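Local coordinates for tetratricopeptide TPR_2 repeat protein (Thermobaculum terrenum, PDB 5DJS) that belongs to glycosyltransferase family 41, joining tetratricopeptide repeats to a GT-B fold, and holds uridine-5'-diphosphate in the model, at residues 171-176 and 199-204. The protein carries 1 engineered substitution. Residues are numbered along the deposited sequence; the frame is centred on the assembly and turned at random.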
loop_
_atom_site.group_PDB
_atom_site.type_symbol
_atom_site.label_atom_id
_atom_site.label_comp_id
_atom_site.label_asym_id
_atom_site.label_seq_id
_atom_site.Cartn_x
_atom_site.Cartn_y
_atom_site.Cartn_z
ATOM N N GLU A 171 -1.467 7.480 6.727
ATOM C CA GLU A 171 -2.695 6.728 6.489
ATOM C C GLU A 171 -3.161 5.944 7.741
ATOM O O GLU A 171 -3.510 4.756 7.680
ATOM C CB GLU A 171 -2.576 5.886 5.217
ATOM C CG GLU A 171 -1.333 5.032 5.154
ATOM C CD GLU A 171 -0.159 5.683 4.433
ATOM O OE1 GLU A 171 -0.233 6.869 4.042
ATOM O OE2 GLU A 171 0.856 4.973 4.248
ATOM N N LEU A 172 -3.168 6.663 8.868
ATOM C CA LEU A 172 -3.819 6.244 10.101
ATOM C C LEU A 172 -5.308 6.525 9.974
ATOM O O LEU A 172 -5.773 7.552 10.438
ATOM C CB LEU A 172 -3.246 7.015 11.311
ATOM C CG LEU A 172 -1.753 6.834 11.618
ATOM C CD1 LEU A 172 -1.406 7.504 12.935
ATOM C CD2 LEU A 172 -1.359 5.367 11.659
ATOM N N ARG A 173 -6.024 5.614 9.312
ATOM C CA ARG A 173 -7.472 5.720 9.042
ATOM C C ARG A 173 -7.957 4.390 8.454
ATOM O O ARG A 173 -7.183 3.423 8.419
ATOM C CB ARG A 173 -7.786 6.887 8.079
ATOM C CG ARG A 173 -7.244 6.713 6.668
ATOM C CD ARG A 173 -7.677 7.835 5.733
ATOM N NE ARG A 173 -6.913 7.758 4.493
ATOM C CZ ARG A 173 -5.674 8.214 4.321
ATOM N NH1 ARG A 173 -5.020 8.847 5.292
ATOM N NH2 ARG A 173 -5.089 8.059 3.144
ATOM N N CYS A 174 -9.216 4.337 7.990
ATOM C CA CYS A 174 -9.764 3.164 7.280
ATOM C C CYS A 174 -8.925 2.883 6.046
ATOM O O CYS A 174 -9.198 3.404 4.967
ATOM C CB CYS A 174 -11.228 3.379 6.881
ATOM S SG CYS A 174 -12.361 3.391 8.287
ATOM N N HIS A 175 -7.898 2.060 6.241
ATOM C CA HIS A 175 -6.853 1.840 5.261
ATOM C C HIS A 175 -5.968 0.720 5.795
ATOM O O HIS A 175 -5.732 0.659 6.995
ATOM C CB HIS A 175 -6.030 3.125 5.083
ATOM C CG HIS A 175 -4.920 2.998 4.092
ATOM N ND1 HIS A 175 -5.112 3.119 2.733
ATOM C CD2 HIS A 175 -3.609 2.735 4.261
ATOM C CE1 HIS A 175 -3.960 2.940 2.107
ATOM N NE2 HIS A 175 -3.030 2.707 3.014
ATOM N N PRO A 176 -5.479 -0.175 4.922
ATOM C CA PRO A 176 -4.603 -1.266 5.352
ATOM C C PRO A 176 -3.684 -0.967 6.532
ATOM O O PRO A 176 -3.651 -1.748 7.479
ATOM C CB PRO A 176 -3.789 -1.537 4.090
ATOM C CG PRO A 176 -4.827 -1.375 3.015
ATOM C CD PRO A 176 -5.764 -0.285 3.479
ATOM N N SER A 199 0.168 11.237 13.262
ATOM C CA SER A 199 -0.736 11.218 12.084
ATOM C C SER A 199 -0.340 12.286 11.080
ATOM O O SER A 199 -0.478 13.486 11.344
ATOM C CB SER A 199 -2.197 11.448 12.514
ATOM O OG SER A 199 -3.086 11.576 11.404
ATOM N N ASN A 200 0.107 11.847 9.913
ATOM C CA ASN A 200 0.589 12.752 8.858
ATOM C C ASN A 200 -0.431 13.062 7.730
ATOM O O ASN A 200 -0.045 13.338 6.580
ATOM C CB ASN A 200 1.887 12.177 8.266
ATOM C CG ASN A 200 2.638 13.170 7.395
ATOM O OD1 ASN A 200 3.374 12.776 6.497
ATOM N ND2 ASN A 200 2.459 14.457 7.658
ATOM N N ASP A 201 -1.722 13.029 8.064
ATOM C CA ASP A 201 -2.777 13.365 7.118
ATOM C C ASP A 201 -3.997 13.803 7.925
ATOM O O ASP A 201 -4.285 13.197 8.957
ATOM C CB ASP A 201 -3.086 12.148 6.256
ATOM C CG ASP A 201 -4.037 12.449 5.128
ATOM O OD1 ASP A 201 -5.269 12.433 5.349
ATOM O OD2 ASP A 201 -3.548 12.664 4.004
ATOM N N PRO A 202 -4.694 14.872 7.483
ATOM C CA PRO A 202 -5.831 15.393 8.258
ATOM C C PRO A 202 -7.080 14.509 8.313
ATOM O O PRO A 202 -7.871 14.661 9.242
ATOM C CB PRO A 202 -6.156 16.731 7.579
ATOM C CG PRO A 202 -5.502 16.686 6.251
ATOM C CD PRO A 202 -4.361 15.730 6.330
ATOM N N ARG A 203 -7.280 13.624 7.336
ATOM C CA ARG A 203 -8.466 12.763 7.329
ATOM C C ARG A 203 -8.574 11.977 8.641
ATOM O O ARG A 203 -7.664 11.228 9.013
ATOM C CB ARG A 203 -8.452 11.793 6.143
ATOM C CG ARG A 203 -8.889 12.413 4.835
ATOM C CD ARG A 203 -8.582 11.496 3.669
ATOM N NE ARG A 203 -7.144 11.447 3.379
ATOM C CZ ARG A 203 -6.597 10.882 2.300
ATOM N NH1 ARG A 203 -7.354 10.295 1.372
ATOM N NH2 ARG A 203 -5.274 10.901 2.140
ATOM N N SER A 204 -9.692 12.181 9.333
ATOM C CA SER A 204 -9.947 11.571 10.631
ATOM C C SER A 204 -11.346 10.951 10.623
ATOM O O SER A 204 -12.355 11.654 10.788
ATOM C CB SER A 204 -9.806 12.623 11.735
ATOM O OG SER A 204 -9.971 12.066 13.027
#
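D201 OD1 accepts two N-H groups of R203, its backbone amide and its NE, and has the charged R173 NH1 nearby. The backbone N of R203 hydrogen-bonds to it at 3.1 Å, closing an Asx turn, and R203 NE makes a salt-bridging hydrogen bond, almost straight at 2.9 Å (172°). R203 NH2 takes D201 OD2 at 3.1 Å, so the guanidinium grips the carboxylate side-on, with both oxygens near its own plane but met from above the carboxylate plane. The bend at chi3 (-73°) brings the R203 chain back to the carboxylate of D201.

This salt-bridge network of R173, D201 and R203 sits in the loops that follow two adjacent parallel strands, 163-169 and 193-199, of one Rossmann-like half of the GT-B fold; the R173 side chain is about 10 Å from the bound UDP. R173 runs extended from CG to NE and lays its guanidinium flat over one face of R203's, centres 3.5 Å apart and planes 20° apart. Two like charges can stack here probably because D201 offsets them; R173 NH1 sees OD1 at 3.6 Å, but from well out of the guanidinium plane, as charge attraction alone. That NH1 has its hydrogen bond with the carbonyl of G170, which helps to fix the group.

L172, centre of an inverse gamma turn, rests its CD1 on S199 CA at 3.9 Å.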